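Local coordinates for protein putative glycoside hydrolase (Parabacteroides distasonis ATCC 8503, PDB 3GYC) that is a putative glycoside hydrolase with a TIM-barrel, cellulase-like domain and so probably cleaves glycosidic bonds in carbohydrates, at residues I56-H61 with V110-W115; V156-E161 with M206-S211; F24-R29 with P94-F99. One frame throughout, in Å; residues are numbered along the deposited sequence.

Contact 1. Residues I56-H61 with V110-W115; sequences IDAYPH and VGLSSW. With EDO (1,2-ethanediol), chain F.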
loop_
_atom_site.group_PDB
_atom_site.type_symbol
_atom_site.label_atom_id
_atom_site.label_comp_id
_atom_site.label_asym_id
_atom_site.label_seq_id
_atom_site.Cartn_x
_atom_site.Cartn_y
_atom_site.Cartn_z
ATOM N N ILE A 56 3.419 0.895 -6.074
ATOM C CA ILE A 56 4.797 0.519 -5.978
ATOM C C ILE A 56 5.602 1.572 -5.224
ATOM O O ILE A 56 5.207 2.735 -5.086
ATOM C CB ILE A 56 5.474 0.300 -7.344
ATOM C CG1 ILE A 56 5.485 1.583 -8.210
ATOM C CG2 ILE A 56 4.873 -0.820 -8.113
ATOM C CD1 ILE A 56 6.289 1.451 -9.495
ATOM N N ASP A 57 6.745 1.124 -4.774
ATOM C CA ASP A 57 7.725 2.041 -4.194
ATOM C C ASP A 57 8.490 2.692 -5.357
ATOM O O ASP A 57 9.036 1.983 -6.235
ATOM C CB ASP A 57 8.675 1.288 -3.278
ATOM C CG ASP A 57 9.516 2.239 -2.418
ATOM O OD1 ASP A 57 9.780 3.385 -2.844
ATOM O OD2 ASP A 57 9.821 1.864 -1.275
ATOM N N ALA A 58 8.531 4.031 -5.360
ATOM C CA ALA A 58 9.206 4.828 -6.408
ATOM C C ALA A 58 10.685 5.134 -6.034
ATOM O O ALA A 58 11.412 5.697 -6.865
ATOM C CB ALA A 58 8.470 6.145 -6.611
ATOM N N TYR A 59 11.088 4.797 -4.792
ATOM C CA TYR A 59 12.464 5.076 -4.288
ATOM C C TYR A 59 12.872 6.523 -4.624
ATOM O O TYR A 59 13.959 6.761 -5.197
ATOM C CB TYR A 59 13.466 4.132 -4.923
ATOM C CG TYR A 59 13.304 2.644 -4.677
ATOM C CD1 TYR A 59 12.440 1.876 -5.434
ATOM C CD2 TYR A 59 14.104 1.982 -3.733
ATOM C CE1 TYR A 59 12.337 0.492 -5.234
ATOM C CE2 TYR A 59 13.997 0.611 -3.516
ATOM C CZ TYR A 59 13.129 -0.137 -4.280
ATOM O OH TYR A 59 13.033 -1.505 -4.088
ATOM N N PRO A 60 12.025 7.501 -4.265
ATOM C CA PRO A 60 12.271 8.928 -4.626
ATOM C C PRO A 60 13.569 9.470 -4.058
ATOM O O PRO A 60 14.267 10.253 -4.698
ATOM C CB PRO A 60 11.101 9.663 -3.971
ATOM C CG PRO A 60 10.682 8.786 -2.826
ATOM C CD PRO A 60 11.092 7.351 -3.146
ATOM N N HIS A 61 13.871 9.069 -2.837
ATOM C CA HIS A 61 15.115 9.440 -2.175
ATOM C C HIS A 61 16.375 9.025 -2.953
ATOM O O HIS A 61 17.355 9.792 -3.022
ATOM C CB HIS A 61 15.120 8.919 -0.721
ATOM C CG HIS A 61 15.063 7.434 -0.583
ATOM N ND1 HIS A 61 14.022 6.668 -1.082
ATOM C CD2 HIS A 61 15.871 6.577 0.084
ATOM C CE1 HIS A 61 14.236 5.405 -0.768
ATOM N NE2 HIS A 61 15.341 5.321 -0.056
ATOM N N VAL A 110 -0.727 3.281 -11.959
ATOM C CA VAL A 110 0.216 3.057 -10.856
ATOM C C VAL A 110 0.178 4.119 -9.765
ATOM O O VAL A 110 0.362 5.299 -10.016
ATOM C CB VAL A 110 1.685 2.931 -11.395
ATOM C CG1 VAL A 110 2.634 2.651 -10.235
ATOM C CG2 VAL A 110 1.727 1.825 -12.482
ATOM N N GLY A 111 -0.039 3.670 -8.541
ATOM C CA GLY A 111 0.054 4.526 -7.393
ATOM C C GLY A 111 1.485 4.465 -6.871
ATOM O O GLY A 111 2.045 3.372 -6.698
ATOM N N LEU A 112 2.069 5.636 -6.600
ATOM C CA LEU A 112 3.417 5.673 -6.060
ATOM C C LEU A 112 3.375 5.893 -4.561
ATOM O O LEU A 112 2.550 6.667 -4.038
ATOM C CB LEU A 112 4.210 6.804 -6.700
ATOM C CG LEU A 112 4.353 6.754 -8.209
ATOM C CD1 LEU A 112 5.166 8.019 -8.640
ATOM C CD2 LEU A 112 4.967 5.426 -8.738
ATOM N N SER A 113 4.276 5.220 -3.881
ATOM C CA SER A 113 4.471 5.381 -2.457
ATOM C C SER A 113 5.963 5.179 -2.205
ATOM O O SER A 113 6.745 5.016 -3.151
ATOM C CB SER A 113 3.641 4.308 -1.707
ATOM O OG SER A 113 3.632 4.546 -0.314
ATOM N N SER A 114 6.350 5.130 -0.934
ATOM C CA SER A 114 7.718 4.711 -0.571
ATOM C C SER A 114 7.785 4.198 0.846
ATOM O O SER A 114 7.060 4.673 1.731
ATOM C CB SER A 114 8.755 5.827 -0.731
ATOM O OG SER A 114 10.061 5.235 -0.725
ATOM N N TRP A 115 8.639 3.202 1.019
ATOM C CA TRP A 115 9.027 2.636 2.299
ATOM C C TRP A 115 10.434 3.161 2.682
ATOM O O TRP A 115 10.997 2.747 3.689
ATOM C CB TRP A 115 9.017 1.109 2.235
ATOM C CG TRP A 115 7.673 0.497 2.179
ATOM C CD1 TRP A 115 7.049 -0.208 3.171
ATOM C CD2 TRP A 115 6.764 0.475 1.036
ATOM N NE1 TRP A 115 5.822 -0.682 2.691
ATOM C CE2 TRP A 115 5.622 -0.251 1.418
ATOM C CE3 TRP A 115 6.817 1.010 -0.260
ATOM C CZ2 TRP A 115 4.522 -0.449 0.556
ATOM C CZ3 TRP A 115 5.757 0.808 -1.103
ATOM C CH2 TRP A 115 4.604 0.100 -0.682
HETATM C C1 EDO F . 12.914 0.891 5.351
HETATM O O1 EDO F . 12.238 0.381 4.178
HETATM C C2 EDO F . 14.171 0.067 5.723
HETATM O O2 EDO F . 15.014 -0.254 4.588
#
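Asp57, the last residue of strand 53-57, holds the loop that follows the neighbouring parallel strand 109-113 of the TIM barrel with both carboxylate oxygens. Its CG stands anti to the backbone N (chi1 -168°), carrying the carboxylate across to Ser114 and Trp115. OD1 receives Ser114 OG at 2.8 Å through its syn lone pair and also takes Tyr59 N at 2.7 Å, closing an Asx turn. Trp115 N comes to Asp57 OD2 from above the carboxylate plane, at 2.9 Å and nearly straight (174°). The indole slides past in the opposite sense, its edge atom CE3 lying 3.3 Å from Asp57 OD2. An alanine at Asp57 would lose these three bonds and would probably loosen the turns after the two strands. Behind this cluster, Ile56 N donates to Gly111 O, Ser113 N to Ile56 O and Ala58 N to Ser113 O. On the face opposite Asp57, branched Ile56 sets CG1 3.7 Å from Val110 CG1, beside Leu112. Farther out, Phe24 and Trp167 meet the Trp115 ring edge-to-face; Tyr59 OH bonds to Glu28. Three buried donors converge on this carboxylate, likely favouring its charged form, at the C-terminal strand ends where TIM-barrel enzymes as a rule carry their active site.

Contact 2. Residues V156-E161 with M206-S211; sequences VDLCNE and MPFLYS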
loop_
_atom_site.group_PDB
_atom_site.type_symbol
_atom_site.label_atom_id
_atom_site.label_comp_id
_atom_site.label_asym_id
_atom_site.label_seq_id
_atom_site.Cartn_x
_atom_site.Cartn_y
_atom_site.Cartn_z
ATOM N N VAL A 156 -0.089 9.863 -5.628
ATOM C CA VAL A 156 1.224 9.898 -5.023
ATOM C C VAL A 156 1.033 9.966 -3.537
ATOM O O VAL A 156 0.446 10.930 -3.023
ATOM C CB VAL A 156 2.073 11.111 -5.503
ATOM C CG1 VAL A 156 3.438 11.187 -4.735
ATOM C CG2 VAL A 156 2.248 11.042 -7.010
ATOM N N ASP A 157 1.600 8.979 -2.862
ATOM C CA ASP A 157 1.588 8.835 -1.393
ATOM C C ASP A 157 3.000 9.115 -0.906
ATOM O O ASP A 157 3.936 8.398 -1.274
ATOM C CB ASP A 157 1.119 7.413 -1.039
ATOM C CG ASP A 157 1.423 6.999 0.411
ATOM O OD1 ASP A 157 1.681 7.866 1.300
ATOM O OD2 ASP A 157 1.414 5.758 0.641
ATOM N N LEU A 158 3.157 10.107 -0.044
ATOM C CA LEU A 158 4.501 10.507 0.393
ATOM C C LEU A 158 5.164 9.585 1.368
ATOM O O LEU A 158 6.366 9.711 1.584
ATOM C CB LEU A 158 4.539 11.969 0.909
ATOM C CG LEU A 158 4.647 13.016 -0.210
ATOM C CD1 LEU A 158 3.444 12.986 -1.103
ATOM C CD2 LEU A 158 4.832 14.440 0.358
ATOM N N CYS A 159 4.411 8.681 1.991
ATOM C CA CYS A 159 5.020 7.708 2.880
ATOM C C CYS A 159 4.085 6.609 3.343
ATOM O O CYS A 159 3.044 6.900 3.945
ATOM C CB CYS A 159 5.538 8.417 4.141
ATOM S SG CYS A 159 6.578 7.312 5.088
ATOM N N ASN A 160 4.460 5.350 3.066
ATOM C CA ASN A 160 3.750 4.197 3.585
ATOM C C ASN A 160 3.594 4.257 5.090
ATOM O O ASN A 160 4.582 4.423 5.803
ATOM C CB ASN A 160 4.518 2.923 3.269
ATOM C CG ASN A 160 3.897 1.693 3.909
ATOM O OD1 ASN A 160 2.844 1.201 3.454
ATOM N ND2 ASN A 160 4.552 1.171 4.960
ATOM N N GLU A 161 2.361 4.084 5.577
ATOM C CA GLU A 161 2.086 3.967 7.028
ATOM C C GLU A 161 2.716 5.046 7.869
ATOM O O GLU A 161 3.366 4.810 8.905
ATOM C CB GLU A 161 2.442 2.569 7.521
ATOM C CG GLU A 161 1.548 1.560 6.813
ATOM C CD GLU A 161 1.842 0.104 7.099
ATOM O OE1 GLU A 161 2.964 -0.216 7.576
ATOM O OE2 GLU A 161 0.930 -0.717 6.790
HETATM N N MSE A 206 -2.737 16.535 -9.340
HETATM C CA MSE A 206 -2.348 15.167 -8.944
HETATM C C MSE A 206 -2.943 14.862 -7.536
HETATM O O MSE A 206 -2.888 15.698 -6.663
HETATM C CB MSE A 206 -0.812 15.015 -8.970
HETATM C CG MSE A 206 -0.279 13.663 -8.535
HETATM SE SE MSE A 206 -0.698 12.237 -9.791
HETATM C CE MSE A 206 0.716 12.536 -11.133
ATOM N N PRO A 207 -3.572 13.685 -7.351
ATOM C CA PRO A 207 -4.053 13.334 -6.017
ATOM C C PRO A 207 -2.881 12.976 -5.116
ATOM O O PRO A 207 -2.107 12.067 -5.434
ATOM C CB PRO A 207 -4.955 12.119 -6.243
ATOM C CG PRO A 207 -5.182 12.046 -7.690
ATOM C CD PRO A 207 -4.104 12.800 -8.393
ATOM N N PHE A 208 -2.744 13.701 -4.018
ATOM C CA PHE A 208 -1.683 13.480 -3.036
ATOM C C PHE A 208 -2.242 13.084 -1.693
ATOM O O PHE A 208 -3.298 13.558 -1.277
ATOM C CB PHE A 208 -0.859 14.747 -2.835
ATOM C CG PHE A 208 -0.004 15.120 -4.026
ATOM C CD1 PHE A 208 1.129 14.370 -4.345
ATOM C CD2 PHE A 208 -0.295 16.227 -4.782
ATOM C CE1 PHE A 208 1.941 14.707 -5.429
ATOM C CE2 PHE A 208 0.496 16.561 -5.869
ATOM C CZ PHE A 208 1.614 15.776 -6.196
ATOM N N LEU A 209 -1.493 12.249 -0.988
ATOM C CA LEU A 209 -1.866 11.798 0.347
ATOM C C LEU A 209 -0.656 11.239 1.079
ATOM O O LEU A 209 0.438 11.233 0.536
ATOM C CB LEU A 209 -2.884 10.652 0.229
ATOM C CG LEU A 209 -2.312 9.308 -0.254
ATOM C CD1 LEU A 209 -3.095 8.163 0.352
ATOM C CD2 LEU A 209 -2.236 9.270 -1.789
ATOM N N TYR A 210 -0.883 10.800 2.322
ATOM C CA TYR A 210 0.035 9.970 3.083
ATOM C C TYR A 210 -0.837 8.795 3.533
ATOM O O TYR A 210 -2.014 9.006 3.884
ATOM C CB TYR A 210 0.601 10.654 4.300
ATOM C CG TYR A 210 1.716 11.662 4.103
ATOM C CD1 TYR A 210 1.490 12.885 3.509
ATOM C CD2 TYR A 210 2.987 11.425 4.634
ATOM C CE1 TYR A 210 2.511 13.848 3.398
ATOM C CE2 TYR A 210 4.000 12.364 4.527
ATOM C CZ TYR A 210 3.761 13.571 3.919
ATOM O OH TYR A 210 4.765 14.489 3.812
ATOM N N SER A 211 -0.306 7.567 3.500
ATOM C CA SER A 211 -1.092 6.388 3.871
ATOM C C SER A 211 -0.897 6.026 5.343
ATOM O O SER A 211 0.184 6.186 5.896
ATOM C CB SER A 211 -0.775 5.188 2.981
ATOM O OG SER A 211 0.573 4.771 3.061
#
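Two neighbouring parallel strands of the TIM barrel, 153-157 and 208-209, run together here and continue side by side into the loops beyond their C-terminal ends. Val156 N gives a hydrogen bond to Pro207 O, Leu209 N to Val156 O, and Leu158 N to Leu209 O, the alternating pattern of a parallel pair. Val156 and Phe208 lie alongside each other, pointing the same way, so that the beta-branched Val156 CB rests 3.6 Å from Phe208 CD1. Selenomethionine Met206 crosses Val156 at about a right angle; with CG anti to its backbone N, it sets CG over the rim of one face of the Phe208 ring. Where the strands end, Leu158 and Tyr210 cross obliquely: Leu158 CB sits over the Tyr210 ring face in a CH-pi contact, 3.6 Å from the centroid and 17° off the normal. The flat ring lets the Leu158 CB methylene lie close over its face, while Tyr210 OH bonds to Ser195 of helix 186-200.

Asp157 turns the other way from Val156. With CG anti to its backbone N (chi1 164°), the carboxylate reaches across to Ser211. OD1 is met from above the carboxylate plane by Ser211 N at 3.0 Å and by Cys159 N at 2.9 Å, the latter forming an Asx turn; OD2 takes Ser211 OG at 2.7 Å and also Ser113 OG from the adjoining strand. A short acid can serve all these donors from one buried site. The Ser211 side chain is short enough to fit between the two segments, and its OG occupies the crowded position between backbone N and carbonyl carbon (chi1 61°). There the hydroxyl works twice, donating to Asp157 OD2 and accepting from Glu161 N, 3.2 Å from Ser211 OG.

Contact 3. Residues F24-R29 with P94-F99; sequences FSWLER and PNLNLF. With EDO (1,2-ethanediol), chain D.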
loop_
_atom_site.group_PDB
_atom_site.type_symbol
_atom_site.label_atom_id
_atom_site.label_comp_id
_atom_site.label_asym_id
_atom_site.label_seq_id
_atom_site.Cartn_x
_atom_site.Cartn_y
_atom_site.Cartn_z
ATOM N N PHE A 24 8.282 -2.749 -2.923
ATOM C CA PHE A 24 9.652 -2.651 -3.429
ATOM C C PHE A 24 10.071 -3.994 -4.064
ATOM O O PHE A 24 11.165 -4.114 -4.620
ATOM C CB PHE A 24 10.604 -2.166 -2.313
ATOM C CG PHE A 24 10.301 -2.708 -0.942
ATOM C CD1 PHE A 24 10.877 -3.903 -0.500
ATOM C CD2 PHE A 24 9.464 -2.019 -0.080
ATOM C CE1 PHE A 24 10.594 -4.386 0.818
ATOM C CE2 PHE A 24 9.193 -2.495 1.204
ATOM C CZ PHE A 24 9.760 -3.682 1.637
ATOM N N SER A 25 9.159 -4.990 -4.074
ATOM C CA SER A 25 9.471 -6.268 -4.687
ATOM C C SER A 25 9.638 -6.188 -6.230
ATOM O O SER A 25 10.432 -6.921 -6.796
ATOM C CB SER A 25 8.425 -7.308 -4.311
ATOM O OG SER A 25 8.330 -7.528 -2.912
ATOM N N TRP A 26 8.919 -5.278 -6.893
ATOM C CA TRP A 26 8.988 -5.147 -8.328
ATOM C C TRP A 26 10.424 -4.901 -8.816
ATOM O O TRP A 26 10.795 -5.339 -9.920
ATOM C CB TRP A 26 8.034 -3.994 -8.816
ATOM C CG TRP A 26 8.547 -2.632 -8.453
ATOM C CD1 TRP A 26 8.349 -1.970 -7.294
ATOM C CD2 TRP A 26 9.386 -1.789 -9.253
ATOM N NE1 TRP A 26 9.028 -0.771 -7.304
ATOM C CE2 TRP A 26 9.641 -0.620 -8.506
ATOM C CE3 TRP A 26 9.950 -1.909 -10.505
ATOM C CZ2 TRP A 26 10.429 0.409 -8.986
ATOM C CZ3 TRP A 26 10.716 -0.912 -10.982
ATOM C CH2 TRP A 26 10.957 0.242 -10.232
ATOM N N LEU A 27 11.202 -4.171 -8.018
ATOM C CA LEU A 27 12.577 -3.865 -8.398
ATOM C C LEU A 27 13.554 -4.848 -7.754
ATOM O O LEU A 27 14.526 -5.248 -8.405
ATOM C CB LEU A 27 12.920 -2.425 -7.980
ATOM C CG LEU A 27 14.266 -1.878 -8.423
ATOM C CD1 LEU A 27 14.382 -1.952 -9.956
ATOM C CD2 LEU A 27 14.466 -0.429 -7.827
ATOM N N GLU A 28 13.305 -5.233 -6.509
ATOM C CA GLU A 28 14.255 -6.047 -5.734
ATOM C C GLU A 28 14.253 -7.540 -5.953
ATOM O O GLU A 28 15.296 -8.163 -5.872
ATOM C CB GLU A 28 14.038 -5.799 -4.251
ATOM C CG GLU A 28 14.559 -4.431 -3.889
ATOM C CD GLU A 28 14.370 -4.077 -2.435
ATOM O OE1 GLU A 28 14.618 -4.933 -1.559
ATOM O OE2 GLU A 28 14.083 -2.888 -2.151
ATOM N N ARG A 29 13.074 -8.097 -6.233
ATOM C CA ARG A 29 12.928 -9.561 -6.304
ATOM C C ARG A 29 13.128 -10.069 -7.666
ATOM O O ARG A 29 12.191 -10.542 -8.354
ATOM C CB ARG A 29 11.582 -9.971 -5.719
ATOM C CG ARG A 29 11.491 -9.758 -4.238
ATOM C CD ARG A 29 10.277 -10.522 -3.624
ATOM N NE ARG A 29 10.440 -11.975 -3.687
ATOM C CZ ARG A 29 10.990 -12.745 -2.754
ATOM N NH1 ARG A 29 11.574 -12.248 -1.684
ATOM N NH2 ARG A 29 11.095 -14.045 -2.972
ATOM N N PRO A 94 16.919 3.642 -15.465
ATOM C CA PRO A 94 15.588 3.712 -16.123
ATOM C C PRO A 94 14.579 2.599 -15.794
ATOM O O PRO A 94 13.504 2.561 -16.393
ATOM C CB PRO A 94 15.951 3.685 -17.624
ATOM C CG PRO A 94 17.215 2.835 -17.666
ATOM C CD PRO A 94 17.985 3.228 -16.411
ATOM N N ASN A 95 14.923 1.684 -14.898
ATOM C CA ASN A 95 14.008 0.581 -14.491
ATOM C C ASN A 95 12.599 1.033 -14.130
ATOM O O ASN A 95 11.630 0.400 -14.580
ATOM C CB ASN A 95 14.581 -0.271 -13.366
ATOM C CG ASN A 95 15.529 -1.328 -13.868
ATOM O OD1 ASN A 95 15.517 -1.635 -15.049
ATOM N ND2 ASN A 95 16.383 -1.904 -12.953
ATOM N N LEU A 96 12.460 2.148 -13.414
ATOM C CA LEU A 96 11.133 2.626 -13.046
ATOM C C LEU A 96 10.357 3.019 -14.288
ATOM O O LEU A 96 9.214 2.582 -14.487
ATOM C CB LEU A 96 11.196 3.767 -12.026
ATOM C CG LEU A 96 9.876 4.430 -11.663
ATOM C CD1 LEU A 96 8.853 3.390 -11.041
ATOM C CD2 LEU A 96 10.081 5.654 -10.760
ATOM N N ASN A 97 10.976 3.826 -15.141
ATOM C CA ASN A 97 10.280 4.242 -16.358
ATOM C C ASN A 97 9.982 3.060 -17.294
ATOM O O ASN A 97 8.943 3.073 -18.008
ATOM C CB ASN A 97 11.002 5.393 -17.035
ATOM C CG ASN A 97 10.804 6.734 -16.297
ATOM O OD1 ASN A 97 10.254 6.808 -15.186
ATOM N ND2 ASN A 97 11.231 7.787 -16.928
ATOM N N LEU A 98 10.880 2.063 -17.300
ATOM C CA LEU A 98 10.650 0.830 -18.087
ATOM C C LEU A 98 9.428 0.110 -17.561
ATOM O O LEU A 98 8.568 -0.261 -18.328
ATOM C CB LEU A 98 11.875 -0.107 -18.142
ATOM C CG LEU A 98 13.016 0.338 -19.076
ATOM C CD1 LEU A 98 14.372 -0.440 -18.835
ATOM C CD2 LEU A 98 12.628 0.282 -20.549
ATOM N N PHE A 99 9.378 -0.100 -16.248
ATOM C CA PHE A 99 8.249 -0.728 -15.604
ATOM C C PHE A 99 6.938 0.040 -15.853
ATOM O O PHE A 99 5.898 -0.585 -16.189
ATOM C CB PHE A 99 8.513 -0.880 -14.102
ATOM C CG PHE A 99 7.404 -1.599 -13.371
ATOM C CD1 PHE A 99 7.317 -2.988 -13.453
ATOM C CD2 PHE A 99 6.419 -0.902 -12.703
ATOM C CE1 PHE A 99 6.293 -3.663 -12.826
ATOM C CE2 PHE A 99 5.416 -1.581 -12.066
ATOM C CZ PHE A 99 5.347 -2.973 -12.159
HETATM C C1 EDO D . 13.663 -16.161 -0.715
HETATM O O1 EDO D . 12.694 -16.121 -1.780
HETATM C C2 EDO D . 13.140 -15.406 0.473
HETATM O O2 EDO D . 12.493 -14.165 0.136
#
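Helix-to-helix packing on the outside of the TIM barrel joins the short helix 25-28, just after the first strand, to the start of helix 95-105. Trp26 carries most of it. Its CG takes the crowded position between backbone N and carbonyl carbon (chi1 72°), and the indole reaches out so that its six-membered ring meets Asn95, Leu96 and Phe99. CH2 touches the backbone at Leu96 CA, 3.7 Å away, and lies 3.9 Å from Leu96 CD1. On the Phe99 side, Trp26 CZ3 comes within 3.8 Å of Phe99 CB, while Trp26 CE3 stands over one face of the phenyl ring. The two rings are oblique, with planes at 36° and centroids 5.1 Å apart, and Leu27 CB lies over the other indole face. A large flat side chain suits this place because it can touch two successive turns of the partner helix. Leu27 adds a smaller patch, crossing Asn95 at about a right angle with Leu27 CD1 3.6 Å from Asn95 ND2. No hydrogen bond links the segments; the indole NE1 instead donates to Asp57 O. Away from the interface, Arg29 holds a 1,2-ethanediol molecule, probably from the crystallisation liquor. Around the packing, Ile56 of strand 53-57 touches Trp26, Leu96 and Phe99, helix 39-48 packs against Asn95 and Phe99, and helix 130-146 meets Leu96.

How the contacts relate
Contacts 1 and 2 span neighbouring strands of one parallel sheet: 53-57, 109-113, 153-157 and 208-209. Their centres lie about 9 Å apart, and they meet where Ser113 OG and Leu112 O pair with Asp157. Contact 3 lies on the helical side, about 10 Å from contact 1 between centres, and joins it through Tyr59 with Glu28 and Asp57 with Trp26. Contacts 2 and 3, about 19 Å apart between centres, do not touch. Along the chain contacts 1 and 3 interleave, while contact 2 follows both. Contacts 1 and 2 join strands and their loops at the C-terminal barrel end, probably the active-site end of this hydrolase; contact 3 packs helix 25-28 on helix 95-105 outside strand 53-57.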